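Local atomic coordinates of N5-carboxyaminoimidazole ribonucleotide synthetase (Bacillus anthracis, PDB entry 3QFF), a protein that probably catalyses the ATP-dependent carboxylation of aminoimidazole ribonucleotide to N5-carboxyaminoimidazole ribonucleotide in purine biosynthesis. Residues V317-L322 with V358-D363; V211-E216 with G283-D288; L152-G157 with A183-E188; Q138-I143 with E175-A180. All coordinates share one frame; numbering follows the deposited sequence.

Contact 1 of 4, residues V317-L322 with V358-D363; sequences VMVNIL and VNILND
Val317 and Val319 pair with Ile360 and Val358 as neighbouring strands of an antiparallel sheet, their short axes 4.7 Å apart with N-to-C directions at 156°. Both are hydrogen-bonded pairs: Val317 and Ile360 exchange two backbone bonds, Val319 and Val358 another two, and all four are close to straight. The side chains of Val317, Val319, Val358 and Ile360 share one face. There Ile360 CG1 stands anti to its own carbonyl carbon (chi1 -52°), and the CD1 it carries meets Val319 CG2 at 3.8 Å, the two side chains running diagonally across each other. Val358 CG1 lies between its backbone N and carbonyl carbon (chi1 58°), 4.0 Å from Val319 CB. Farther along the strand, Ile321 brings CD1 to 3.9 Å from Val358 N. Helix 365-374 covers the Val317-Ile360 end, and Trp378 touches Val319 and Val358.

On the other face Met318 and Asn359 form the non-hydrogen-bonded pair, with a CA-CA distance of 4.4 Å. Asn359 OD1 sits 3.2 Å from Met318 CG, an oxygen against aliphatic carbon, and has no polar partner in the model. The ND2 end of that amide is instead bonded to Asp288 and to the carbonyl of His284. The chemistry thus divides by face: branched aliphatic groups meet on one, while on the other a buried amide, held through its nitrogen, ties this C-terminal sheet region to the 283-288 segment.

Contact 2 of 4, residues V211-E216 with G283-D288; sequences VFPVAE and GHYTQD
In the ATP-grasp domain, the 211-216 stretch of broken strand 209-220 packs against a type I beta turn, Gly283 to Thr286, that leads into the short helix 286-289. Phe212 and Thr286 meet by a CH-pi contact: Thr286 CG2 lies over one face of the ring, 3.8 Å from its centroid and 27° off the normal, displaced toward CD2 and CE2. Thr286 OG1 lies between the backbone N and carbonyl carbon (chi1 58°) and donates to Gly283 O at 2.6 Å; CG2, anti to the carbonyl carbon, faces the ring. The Gly283 carbonyl also accepts from Thr286 N, so two donors grip one oxygen. Tyr285 extends its hydroxyl to the bend at Pro213, with OH 2.9 Å from Pro213 O and 3.3 Å from Pro213 CD. Ala215 CB touches the same tyrosine ring at CE1, 4.1 Å away. The result is a beta turn with a threonine side-chain bond to its first carbonyl, packed by its aromatic and methyl groups on the large antiparallel sheet.

Contact 3 of 4, residues L152-G157 with A183-E188; sequences LKTTTG and AECILE. With ADP (adenosine-5'-diphosphate), chain C.
Strands 152-154 and 185-188 run antiparallel, their axes approaching to 4.5 Å at 151° between N-to-C directions. Lys153 and Ile186 form the hydrogen-bonded pair, with N-H...O angles of 167° and 164°, flanked by the non-hydrogen-bonded pairs Leu152-Leu187 and Thr154-Cys185. Past the strand end, Thr155 N still bonds to Glu184 O, and a water that accepts from Thr156 N donates to that same carbonyl.

On the face of Leu152 and Leu187, Leu152 CB lies 3.9 Å from Leu187 CD1, and Leu152 CD1 also touches Cys185 CB at 3.6 Å. Lys153 and Ile186 point to the other face, where the pair of strands lines the nucleotide pocket of the ATP-grasp domain. Lys153 is extended beyond CG, and NZ bonds to ADP O2A at 2.8 Å and to ADP N7 at 3.0 Å, linking the alpha-phosphate to the adenine. Glu188 crosses the lysine at about a right angle and forms a salt bridge with it, OE1 lying 3.0 Å from NZ, though the individual hydrogen bonds are weak. Its OE2 accepts from ADP N6 at 3.3 Å, while OE1 also pairs with Lys117.

Farther from the nucleotide, Thr155 OG1 donates at 2.6 Å to Glu184 OE2, which accepts with its anti lone pair, turned away from OE1. Glu184 OE1 accepts from Gln134 NE2.

Contact 4 of 4, residues Q138-I143 with E175-A180; sequences QLTEAI and EARKLA
Leu139 and Thr140 on helix 136-146 meet Ala176, Arg177 and Ala180 on helix 173-182, two helices that pack on one side of the four-stranded antiparallel sheet of the ATP-grasp region. The local axes stay 11.1 Å apart at closest approach and their N-to-C directions differ by 134°, so side chains make the contact.

Apolar packing centres on Leu139. Its CG is anti to the backbone N (chi1 179°); beyond it CD2 rests 3.9 Å from Ala180 CB and 4.1 Å from Ala176 CB. The same methyl lies 3.8 Å from Arg177 N, close against the helix backbone. Val133 and Leu152 of the sheet also touch Leu139.

The polar contact lies beside the apolar one. Arg177 is bent at chi2, its guanidinium NH2 is bonded to Gln136 OE1, and Thr140 OG1 donates to Gln136 O. Arg177 NH1 donates to Thr140 OG1 at 2.9 Å, with an N-H...O angle of 155° and the oxygen nearly in the guanidinium plane.

In the fold
From the N terminus, contacts 4 and 3 come first and cross, their segments alternating: helix 136-146, strand 150-154, helix 173-182, strand 185-189. Contact 4 closes a loop of 31 intervening residues between helices and contact 3 one of 25 between strands. Their centres lie 10 Å apart and they touch directly, with Leu152 CD2 on Ala176 O and Leu187 CD2 on Ala142 CB, joining the helical layer to the nucleotide-binding sheet. Contact 2 follows in series, spanning 66 residues, and then contact 1, spanning 35. These two reach the same eight-stranded sheet and meet through Asn359, joining the ATP-grasp domain to the C-terminal domain. Contacts 2 and 3 stand on opposite sides of the chain's centre, their centres 29 Å apart.

Contact 1 of 4, residues V317-L322 with V358-D363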
loop_
_atom_site.group_PDB
_atom_site.type_symbol
_atom_site.label_atom_id
_atom_site.label_comp_id
_atom_site.label_asym_id
_atom_site.label_seq_id
_atom_site.Cartn_x
_atom_site.Cartn_y
_atom_site.Cartn_z
ATOM N N VAL A 317 -3.237 15.497 -6.664
ATOM C CA VAL A 317 -4.416 15.508 -7.528
ATOM C C VAL A 317 -4.669 14.082 -7.945
ATOM O O VAL A 317 -3.829 13.460 -8.618
ATOM C CB VAL A 317 -4.227 16.408 -8.796
ATOM C CG1 VAL A 317 -5.398 16.265 -9.762
ATOM C CG2 VAL A 317 -4.071 17.863 -8.372
ATOM N N MET A 318 -5.821 13.554 -7.538
ATOM C CA MET A 318 -6.256 12.269 -8.031
ATOM C C MET A 318 -7.005 12.497 -9.333
ATOM O O MET A 318 -7.850 13.405 -9.408
ATOM C CB MET A 318 -7.181 11.565 -7.036
ATOM C CG MET A 318 -7.532 10.156 -7.520
ATOM S SD MET A 318 -9.231 9.663 -7.305
ATOM C CE MET A 318 -10.113 10.772 -8.421
ATOM N N VAL A 319 -6.671 11.718 -10.363
ATOM C CA VAL A 319 -7.443 11.747 -11.607
ATOM C C VAL A 319 -8.030 10.381 -11.899
ATOM O O VAL A 319 -7.321 9.376 -11.871
ATOM C CB VAL A 319 -6.603 12.201 -12.831
ATOM C CG1 VAL A 319 -7.547 12.660 -13.959
ATOM C CG2 VAL A 319 -5.688 13.327 -12.461
ATOM N N ASN A 320 -9.328 10.332 -12.177
ATOM C CA ASN A 320 -9.966 9.074 -12.544
ATOM C C ASN A 320 -9.587 8.585 -13.938
ATOM O O ASN A 320 -9.473 9.393 -14.862
ATOM C CB ASN A 320 -11.503 9.194 -12.472
ATOM C CG ASN A 320 -12.081 8.636 -11.184
ATOM O OD1 ASN A 320 -11.385 8.020 -10.372
ATOM N ND2 ASN A 320 -13.380 8.833 -11.002
ATOM N N ILE A 321 -9.421 7.263 -14.061
ATOM C CA ILE A 321 -9.185 6.584 -15.339
ATOM C C ILE A 321 -10.418 5.767 -15.728
ATOM O O ILE A 321 -10.682 4.692 -15.191
ATOM C CB ILE A 321 -7.900 5.704 -15.320
ATOM C CG1 ILE A 321 -6.689 6.553 -14.915
ATOM C CG2 ILE A 321 -7.662 4.997 -16.691
ATOM C CD1 ILE A 321 -5.523 5.743 -14.377
ATOM N N LEU A 322 -11.177 6.310 -16.673
ATOM C CA LEU A 322 -12.362 5.625 -17.202
ATOM C C LEU A 322 -11.957 4.736 -18.374
ATOM O O LEU A 322 -10.817 4.796 -18.828
ATOM C CB LEU A 322 -13.434 6.644 -17.619
ATOM C CG LEU A 322 -13.791 7.755 -16.603
ATOM C CD1 LEU A 322 -14.936 8.643 -17.149
ATOM C CD2 LEU A 322 -14.185 7.153 -15.261
ATOM N N VAL A 358 -5.049 7.735 -11.043
ATOM C CA VAL A 358 -3.663 8.104 -10.840
ATOM C C VAL A 358 -3.600 9.243 -9.825
ATOM O O VAL A 358 -4.353 10.220 -9.927
ATOM C CB VAL A 358 -2.935 8.440 -12.188
ATOM C CG1 VAL A 358 -3.631 9.576 -12.925
ATOM C CG2 VAL A 358 -1.456 8.765 -11.960
ATOM N N ASN A 359 -2.724 9.086 -8.828
ATOM C CA ASN A 359 -2.447 10.123 -7.854
ATOM C C ASN A 359 -1.184 10.880 -8.228
ATOM O O ASN A 359 -0.075 10.314 -8.218
ATOM C CB ASN A 359 -2.309 9.507 -6.457
ATOM C CG ASN A 359 -3.647 9.091 -5.879
ATOM O OD1 ASN A 359 -4.682 9.697 -6.190
ATOM N ND2 ASN A 359 -3.646 8.058 -5.054
ATOM N N ILE A 360 -1.358 12.153 -8.562
ATOM C CA ILE A 360 -0.251 12.996 -8.963
ATOM C C ILE A 360 0.186 13.822 -7.766
ATOM O O ILE A 360 -0.523 14.749 -7.348
ATOM C CB ILE A 360 -0.645 13.944 -10.128
ATOM C CG1 ILE A 360 -1.263 13.165 -11.288
ATOM C CG2 ILE A 360 0.577 14.761 -10.601
ATOM C CD1 ILE A 360 -1.933 14.069 -12.345
ATOM N N LEU A 361 1.356 13.486 -7.231
ATOM C CA LEU A 361 1.906 14.133 -6.050
ATOM C C LEU A 361 2.861 15.253 -6.443
ATOM O O LEU A 361 3.695 15.082 -7.336
ATOM C CB LEU A 361 2.637 13.099 -5.184
ATOM C CG LEU A 361 1.965 12.506 -3.934
ATOM C CD1 LEU A 361 0.600 11.903 -4.207
ATOM C CD2 LEU A 361 2.886 11.464 -3.329
ATOM N N ASN A 362 2.728 16.405 -5.790
ATOM C CA ASN A 362 3.591 17.559 -6.049
ATOM C C ASN A 362 3.511 18.539 -4.896
ATOM O O ASN A 362 2.451 18.675 -4.268
ATOM C CB ASN A 362 3.209 18.256 -7.371
ATOM C CG ASN A 362 4.350 19.097 -7.942
ATOM O OD1 ASN A 362 4.587 20.224 -7.516
ATOM N ND2 ASN A 362 5.070 18.533 -8.897
ATOM N N ASP A 363 4.622 19.221 -4.610
ATOM C CA ASP A 363 4.633 20.276 -3.590
ATOM C C ASP A 363 3.679 21.408 -3.949
ATOM O O ASP A 363 3.138 22.069 -3.070
ATOM C CB ASP A 363 6.039 20.853 -3.394
ATOM C CG ASP A 363 6.979 19.902 -2.669
ATOM O OD1 ASP A 363 8.183 19.920 -2.998
ATOM O OD2 ASP A 363 6.532 19.143 -1.773
#

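Contact 2 of 4, residues V211-E216 with G283-D288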
loop_
_atom_site.group_PDB
_atom_site.type_symbol
_atom_site.label_atom_id
_atom_site.label_comp_id
_atom_site.label_asym_id
_atom_site.label_seq_id
_atom_site.Cartn_x
_atom_site.Cartn_y
_atom_site.Cartn_z
ATOM N N VAL A 211 -10.453 12.126 10.940
ATOM C CA VAL A 211 -10.983 12.808 9.769
ATOM C C VAL A 211 -9.834 13.071 8.792
ATOM O O VAL A 211 -8.724 13.477 9.190
ATOM C CB VAL A 211 -11.690 14.129 10.144
ATOM C CG1 VAL A 211 -12.508 14.668 8.975
ATOM C CG2 VAL A 211 -12.602 13.908 11.341
ATOM N N PHE A 212 -10.090 12.803 7.525
ATOM C CA PHE A 212 -9.138 13.117 6.471
ATOM C C PHE A 212 -9.269 14.577 6.036
ATOM O O PHE A 212 -10.273 15.222 6.346
ATOM C CB PHE A 212 -9.346 12.190 5.278
ATOM C CG PHE A 212 -8.745 10.844 5.470
ATOM C CD1 PHE A 212 -9.550 9.758 5.841
ATOM C CD2 PHE A 212 -7.378 10.658 5.307
ATOM C CE1 PHE A 212 -8.989 8.485 6.010
ATOM C CE2 PHE A 212 -6.807 9.382 5.474
ATOM C CZ PHE A 212 -7.611 8.299 5.822
ATOM N N PRO A 213 -8.247 15.104 5.340
ATOM C CA PRO A 213 -8.309 16.514 4.914
ATOM C C PRO A 213 -9.411 16.737 3.883
ATOM O O PRO A 213 -9.784 15.798 3.162
ATOM C CB PRO A 213 -6.929 16.775 4.270
ATOM C CG PRO A 213 -6.068 15.609 4.634
ATOM C CD PRO A 213 -6.975 14.454 4.981
ATOM N N VAL A 214 -9.905 17.968 3.797
ATOM C CA VAL A 214 -10.906 18.329 2.811
ATOM C C VAL A 214 -10.363 18.213 1.376
ATOM O O VAL A 214 -9.324 18.773 1.052
ATOM C CB VAL A 214 -11.463 19.765 3.024
ATOM C CG1 VAL A 214 -12.630 20.016 2.072
ATOM C CG2 VAL A 214 -11.891 20.005 4.490
ATOM N N ALA A 215 -11.102 17.510 0.521
ATOM C CA ALA A 215 -10.748 17.394 -0.891
ATOM C C ALA A 215 -11.718 18.222 -1.722
ATOM O O ALA A 215 -12.921 18.204 -1.472
ATOM C CB ALA A 215 -10.807 15.946 -1.338
ATOM N N GLU A 216 -11.183 18.945 -2.702
ATOM C CA GLU A 216 -12.006 19.638 -3.697
ATOM C C GLU A 216 -12.242 18.687 -4.867
ATOM O O GLU A 216 -11.283 18.173 -5.459
ATOM C CB GLU A 216 -11.318 20.935 -4.148
ATOM C CG GLU A 216 -11.792 21.495 -5.503
ATOM C CD GLU A 216 -10.939 22.681 -5.984
ATOM O OE1 GLU A 216 -9.951 23.033 -5.312
ATOM O OE2 GLU A 216 -11.258 23.260 -7.044
ATOM N N GLY A 283 -11.800 9.736 -1.951
ATOM C CA GLY A 283 -10.779 9.430 -0.950
ATOM C C GLY A 283 -9.598 8.605 -1.455
ATOM O O GLY A 283 -8.713 8.239 -0.676
ATOM N N HIS A 284 -9.565 8.294 -2.749
ATOM C CA HIS A 284 -8.449 7.488 -3.293
ATOM C C HIS A 284 -7.091 8.182 -3.184
ATOM O O HIS A 284 -6.044 7.511 -3.123
ATOM C CB HIS A 284 -8.703 7.104 -4.760
ATOM C CG HIS A 284 -9.856 6.171 -4.965
ATOM N ND1 HIS A 284 -10.447 5.469 -3.937
ATOM C CD2 HIS A 284 -10.490 5.786 -6.101
ATOM C CE1 HIS A 284 -11.419 4.718 -4.423
ATOM N NE2 HIS A 284 -11.460 4.885 -5.736
ATOM N N TYR A 285 -7.107 9.519 -3.164
ATOM C CA TYR A 285 -5.874 10.284 -2.940
ATOM C C TYR A 285 -5.110 9.828 -1.695
ATOM O O TYR A 285 -3.890 9.943 -1.651
ATOM C CB TYR A 285 -6.170 11.786 -2.825
ATOM C CG TYR A 285 -6.753 12.218 -1.496
ATOM C CD1 TYR A 285 -8.135 12.243 -1.285
ATOM C CD2 TYR A 285 -5.917 12.642 -0.456
ATOM C CE1 TYR A 285 -8.672 12.664 -0.064
ATOM C CE2 TYR A 285 -6.436 13.053 0.761
ATOM C CZ TYR A 285 -7.812 13.071 0.949
ATOM O OH TYR A 285 -8.301 13.481 2.158
ATOM N N THR A 286 -5.829 9.334 -0.685
ATOM C CA THR A 286 -5.218 8.972 0.599
ATOM C C THR A 286 -4.205 7.825 0.474
ATOM O O THR A 286 -3.349 7.671 1.340
ATOM C CB THR A 286 -6.260 8.527 1.646
ATOM O OG1 THR A 286 -7.000 7.398 1.143
ATOM C CG2 THR A 286 -7.202 9.670 1.984
ATOM N N GLN A 287 -4.331 7.019 -0.579
ATOM C CA GLN A 287 -3.445 5.873 -0.805
ATOM C C GLN A 287 -1.994 6.269 -0.966
ATOM O O GLN A 287 -1.101 5.496 -0.632
ATOM C CB GLN A 287 -3.850 5.123 -2.073
ATOM C CG GLN A 287 -5.051 4.204 -1.911
ATOM C CD GLN A 287 -5.287 3.412 -3.167
ATOM O OE1 GLN A 287 -5.405 3.973 -4.273
ATOM N NE2 GLN A 287 -5.320 2.100 -3.022
ATOM N N ASP A 288 -1.761 7.449 -1.532
ATOM C CA ASP A 288 -0.393 7.888 -1.797
ATOM C C ASP A 288 0.016 9.138 -1.022
ATOM O O ASP A 288 1.201 9.368 -0.798
ATOM C CB ASP A 288 -0.178 8.043 -3.314
ATOM C CG ASP A 288 -0.336 6.717 -4.056
ATOM O OD1 ASP A 288 0.461 5.790 -3.780
ATOM O OD2 ASP A 288 -1.262 6.587 -4.895
#

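Contact 3 of 4, residues L152-G157 with A183-E188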
loop_
_atom_site.group_PDB
_atom_site.type_symbol
_atom_site.label_atom_id
_atom_site.label_comp_id
_atom_site.label_asym_id
_atom_site.label_seq_id
_atom_site.Cartn_x
_atom_site.Cartn_y
_atom_site.Cartn_z
ATOM N N LEU A 152 -34.650 18.140 -9.768
ATOM C CA LEU A 152 -35.462 16.990 -9.414
ATOM C C LEU A 152 -34.617 15.739 -9.533
ATOM O O LEU A 152 -34.111 15.442 -10.604
ATOM C CB LEU A 152 -36.681 16.883 -10.333
ATOM C CG LEU A 152 -37.749 15.862 -9.932
ATOM C CD1 LEU A 152 -38.448 16.296 -8.653
ATOM C CD2 LEU A 152 -38.751 15.711 -11.067
ATOM N N LYS A 153 -34.458 15.015 -8.430
ATOM C CA LYS A 153 -33.692 13.770 -8.430
ATOM C C LYS A 153 -34.560 12.641 -7.887
ATOM O O LYS A 153 -35.423 12.885 -7.046
ATOM C CB LYS A 153 -32.432 13.895 -7.562
ATOM C CG LYS A 153 -31.793 15.273 -7.534
ATOM C CD LYS A 153 -30.442 15.236 -6.814
ATOM C CE LYS A 153 -30.024 16.640 -6.404
ATOM N NZ LYS A 153 -29.015 16.636 -5.302
ATOM N N THR A 154 -34.337 11.417 -8.366
ATOM C CA THR A 154 -35.019 10.250 -7.803
ATOM C C THR A 154 -34.467 9.980 -6.403
ATOM O O THR A 154 -33.284 10.194 -6.155
ATOM C CB THR A 154 -34.836 8.980 -8.661
ATOM O OG1 THR A 154 -33.443 8.647 -8.738
ATOM C CG2 THR A 154 -35.395 9.176 -10.064
ATOM N N THR A 155 -35.321 9.514 -5.495
ATOM C CA THR A 155 -34.898 9.265 -4.113
ATOM C C THR A 155 -33.993 8.040 -3.983
ATOM O O THR A 155 -33.170 7.972 -3.076
ATOM C CB THR A 155 -36.096 9.107 -3.146
ATOM O OG1 THR A 155 -37.000 8.120 -3.654
ATOM C CG2 THR A 155 -36.833 10.432 -2.961
ATOM N N THR A 156 -34.150 7.068 -4.880
ATOM C CA THR A 156 -33.363 5.836 -4.799
ATOM C C THR A 156 -32.721 5.459 -6.124
ATOM O O THR A 156 -33.034 6.045 -7.168
ATOM C CB THR A 156 -34.213 4.632 -4.330
ATOM O OG1 THR A 156 -35.189 4.322 -5.333
ATOM C CG2 THR A 156 -34.905 4.926 -3.002
ATOM N N GLY A 157 -31.824 4.472 -6.056
ATOM C CA GLY A 157 -31.210 3.843 -7.220
ATOM C C GLY A 157 -30.638 4.829 -8.211
ATOM O O GLY A 157 -31.197 5.016 -9.298
ATOM N N ALA A 183 -40.744 7.575 -11.026
ATOM C CA ALA A 183 -40.120 7.339 -9.722
ATOM C C ALA A 183 -40.453 8.387 -8.673
ATOM O O ALA A 183 -40.814 9.525 -8.995
ATOM C CB ALA A 183 -38.602 7.227 -9.878
ATOM N N GLU A 184 -40.334 7.978 -7.414
ATOM C CA GLU A 184 -40.365 8.890 -6.286
ATOM C C GLU A 184 -39.125 9.772 -6.341
ATOM O O GLU A 184 -38.004 9.279 -6.538
ATOM C CB GLU A 184 -40.384 8.118 -4.970
ATOM C CG GLU A 184 -40.412 9.024 -3.739
ATOM C CD GLU A 184 -40.261 8.261 -2.437
ATOM O OE1 GLU A 184 -41.276 8.112 -1.718
ATOM O OE2 GLU A 184 -39.127 7.813 -2.135
ATOM N N CYS A 185 -39.345 11.064 -6.149
ATOM C CA CYS A 185 -38.314 12.077 -6.283
ATOM C C CYS A 185 -38.225 13.053 -5.111
ATOM O O CYS A 185 -39.058 13.072 -4.194
ATOM C CB CYS A 185 -38.540 12.860 -7.579
ATOM S SG CYS A 185 -38.284 11.871 -9.070
ATOM N N ILE A 186 -37.177 13.862 -5.164
ATOM C CA ILE A 186 -37.015 14.998 -4.303
ATOM C C ILE A 186 -36.704 16.187 -5.217
ATOM O O ILE A 186 -35.993 16.036 -6.205
ATOM C CB ILE A 186 -35.869 14.733 -3.267
ATOM C CG1 ILE A 186 -35.829 15.796 -2.184
ATOM C CG2 ILE A 186 -34.486 14.593 -3.942
ATOM C CD1 ILE A 186 -34.668 15.570 -1.206
ATOM N N LEU A 187 -37.257 17.349 -4.902
ATOM C CA LEU A 187 -36.855 18.579 -5.570
ATOM C C LEU A 187 -36.058 19.435 -4.598
ATOM O O LEU A 187 -36.510 19.687 -3.481
ATOM C CB LEU A 187 -38.062 19.365 -6.085
ATOM C CG LEU A 187 -37.748 20.583 -6.978
ATOM C CD1 LEU A 187 -37.576 20.145 -8.413
ATOM C CD2 LEU A 187 -38.842 21.640 -6.888
ATOM N N GLU A 188 -34.880 19.880 -5.036
ATOM C CA GLU A 188 -33.993 20.708 -4.218
ATOM C C GLU A 188 -33.778 22.084 -4.833
ATOM O O GLU A 188 -33.654 22.201 -6.057
ATOM C CB GLU A 188 -32.622 20.056 -4.091
ATOM C CG GLU A 188 -32.595 18.681 -3.453
ATOM C CD GLU A 188 -31.183 18.121 -3.387
ATOM O OE1 GLU A 188 -31.038 16.904 -3.157
ATOM O OE2 GLU A 188 -30.215 18.894 -3.590
HETATM P PB ADP C . -25.405 11.731 -7.857
HETATM O O1B ADP C . -25.801 11.180 -9.207
HETATM O O2B ADP C . -25.959 10.922 -6.704
HETATM O O3B ADP C . -23.933 12.052 -7.750
HETATM P PA ADP C . -25.838 14.435 -6.853
HETATM O O1A ADP C . -24.447 14.305 -6.267
HETATM O O2A ADP C . -27.017 14.727 -5.954
HETATM O O3A ADP C . -26.196 13.147 -7.773
HETATM O "O5'" ADP C . -25.802 15.624 -7.933
HETATM C "C5'" ADP C . -25.009 15.494 -9.111
HETATM C "C4'" ADP C . -24.426 16.850 -9.477
HETATM O "O4'" ADP C . -25.490 17.781 -9.684
HETATM C "C3'" ADP C . -23.559 17.418 -8.364
HETATM O "O3'" ADP C . -22.176 17.132 -8.589
HETATM C "C2'" ADP C . -23.845 18.906 -8.391
HETATM O "O2'" ADP C . -22.861 19.575 -9.185
HETATM C "C1'" ADP C . -25.198 19.041 -9.071
HETATM N N9 ADP C . -26.245 19.377 -8.066
HETATM C C8 ADP C . -27.007 18.491 -7.388
HETATM N N7 ADP C . -27.866 19.120 -6.549
HETATM C C5 ADP C . -27.666 20.442 -6.681
HETATM C C6 ADP C . -28.241 21.675 -6.084
HETATM N N6 ADP C . -29.228 21.613 -5.156
HETATM N N1 ADP C . -27.740 22.864 -6.503
HETATM C C2 ADP C . -26.759 22.945 -7.422
HETATM N N3 ADP C . -26.196 21.869 -8.000
HETATM C C4 ADP C . -26.599 20.611 -7.682
HETATM O O HOH W 1 -36.610 6.756 -6.683
#

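Contact 4 of 4, residues Q138-I143 with E175-A180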
loop_
_atom_site.group_PDB
_atom_site.type_symbol
_atom_site.label_atom_id
_atom_site.label_comp_id
_atom_site.label_asym_id
_atom_site.label_seq_id
_atom_site.Cartn_x
_atom_site.Cartn_y
_atom_site.Cartn_z
ATOM N N GLN A 138 -47.670 17.173 -6.031
ATOM C CA GLN A 138 -46.558 17.529 -5.159
ATOM C C GLN A 138 -45.424 18.212 -5.921
ATOM O O GLN A 138 -44.788 19.112 -5.386
ATOM C CB GLN A 138 -46.048 16.308 -4.383
ATOM C CG GLN A 138 -46.984 15.900 -3.248
ATOM C CD GLN A 138 -46.440 14.783 -2.367
ATOM O OE1 GLN A 138 -45.463 14.103 -2.710
ATOM N NE2 GLN A 138 -47.084 14.586 -1.218
ATOM N N LEU A 139 -45.185 17.783 -7.162
ATOM C CA LEU A 139 -44.191 18.434 -8.014
ATOM C C LEU A 139 -44.612 19.871 -8.303
ATOM O O LEU A 139 -43.800 20.792 -8.173
ATOM C CB LEU A 139 -43.952 17.666 -9.315
ATOM C CG LEU A 139 -42.942 18.279 -10.301
ATOM C CD1 LEU A 139 -41.578 18.601 -9.647
ATOM C CD2 LEU A 139 -42.753 17.371 -11.515
ATOM N N THR A 140 -45.884 20.058 -8.661
ATOM C CA THR A 140 -46.418 21.393 -8.929
ATOM C C THR A 140 -46.242 22.313 -7.725
ATOM O O THR A 140 -45.728 23.434 -7.867
ATOM C CB THR A 140 -47.896 21.347 -9.382
ATOM O OG1 THR A 140 -48.004 20.528 -10.548
ATOM C CG2 THR A 140 -48.402 22.741 -9.721
ATOM N N GLU A 141 -46.650 21.833 -6.547
ATOM C CA GLU A 141 -46.505 22.592 -5.303
ATOM C C GLU A 141 -45.032 22.897 -4.972
ATOM O O GLU A 141 -44.712 24.008 -4.518
ATOM C CB GLU A 141 -47.188 21.877 -4.124
ATOM C CG GLU A 141 -48.716 22.038 -4.083
ATOM C CD GLU A 141 -49.390 21.354 -2.878
ATOM O OE1 GLU A 141 -50.601 21.033 -2.967
ATOM O OE2 GLU A 141 -48.721 21.141 -1.842
ATOM N N ALA A 142 -44.152 21.917 -5.206
ATOM C CA ALA A 142 -42.720 22.073 -4.929
ATOM C C ALA A 142 -42.095 23.164 -5.796
ATOM O O ALA A 142 -41.416 24.049 -5.280
ATOM C CB ALA A 142 -41.975 20.747 -5.097
ATOM N N ILE A 143 -42.333 23.102 -7.106
ATOM C CA ILE A 143 -41.926 24.179 -8.028
ATOM C C ILE A 143 -42.393 25.553 -7.524
ATOM O O ILE A 143 -41.625 26.520 -7.530
ATOM C CB ILE A 143 -42.453 23.945 -9.460
ATOM C CG1 ILE A 143 -41.843 22.672 -10.056
ATOM C CG2 ILE A 143 -42.142 25.153 -10.350
ATOM C CD1 ILE A 143 -42.638 22.082 -11.204
ATOM N N GLU A 175 -40.177 17.620 -18.909
ATOM C CA GLU A 175 -39.207 16.542 -18.687
ATOM C C GLU A 175 -39.206 16.083 -17.217
ATOM O O GLU A 175 -38.976 14.905 -16.931
ATOM C CB GLU A 175 -37.800 16.978 -19.119
ATOM C CG GLU A 175 -36.740 15.865 -19.099
ATOM C CD GLU A 175 -35.352 16.352 -19.509
ATOM O OE1 GLU A 175 -35.226 17.523 -19.931
ATOM O OE2 GLU A 175 -34.381 15.563 -19.402
ATOM N N ALA A 176 -39.463 17.023 -16.306
ATOM C CA ALA A 176 -39.563 16.749 -14.866
ATOM C C ALA A 176 -40.787 15.897 -14.512
ATOM O O ALA A 176 -40.676 14.934 -13.743
ATOM C CB ALA A 176 -39.574 18.053 -14.080
ATOM N N ARG A 177 -41.947 16.251 -15.074
ATOM C CA ARG A 177 -43.176 15.467 -14.898
ATOM C C ARG A 177 -42.969 14.022 -15.320
ATOM O O ARG A 177 -43.444 13.095 -14.653
ATOM C CB ARG A 177 -44.341 16.069 -15.684
ATOM C CG ARG A 177 -44.713 17.454 -15.240
ATOM C CD ARG A 177 -46.188 17.727 -15.391
ATOM N NE ARG A 177 -46.527 19.060 -14.895
ATOM C CZ ARG A 177 -46.768 19.358 -13.622
ATOM N NH1 ARG A 177 -47.067 20.603 -13.282
ATOM N NH2 ARG A 177 -46.707 18.416 -12.684
ATOM N N LYS A 178 -42.254 13.843 -16.429
ATOM C CA LYS A 178 -41.910 12.524 -16.948
ATOM C C LYS A 178 -41.142 11.732 -15.890
ATOM O O LYS A 178 -41.417 10.556 -15.664
ATOM C CB LYS A 178 -41.071 12.663 -18.226
ATOM C CG LYS A 178 -40.782 11.355 -18.956
ATOM C CD LYS A 178 -41.733 11.147 -20.137
ATOM C CE LYS A 178 -41.388 9.875 -20.895
ATOM N NZ LYS A 178 -41.999 9.866 -22.259
ATOM N N LEU A 179 -40.188 12.395 -15.240
ATOM C CA LEU A 179 -39.386 11.768 -14.192
ATOM C C LEU A 179 -40.216 11.454 -12.951
ATOM O O LEU A 179 -40.151 10.343 -12.432
ATOM C CB LEU A 179 -38.176 12.643 -13.833
ATOM C CG LEU A 179 -37.158 12.071 -12.843
ATOM C CD1 LEU A 179 -36.503 10.796 -13.388
ATOM C CD2 LEU A 179 -36.107 13.126 -12.500
ATOM N N ALA A 180 -40.993 12.432 -12.488
ATOM C CA ALA A 180 -41.885 12.233 -11.342
ATOM C C ALA A 180 -42.930 11.137 -11.611
ATOM O O ALA A 180 -43.515 10.579 -10.683
ATOM C CB ALA A 180 -42.555 13.540 -10.958
#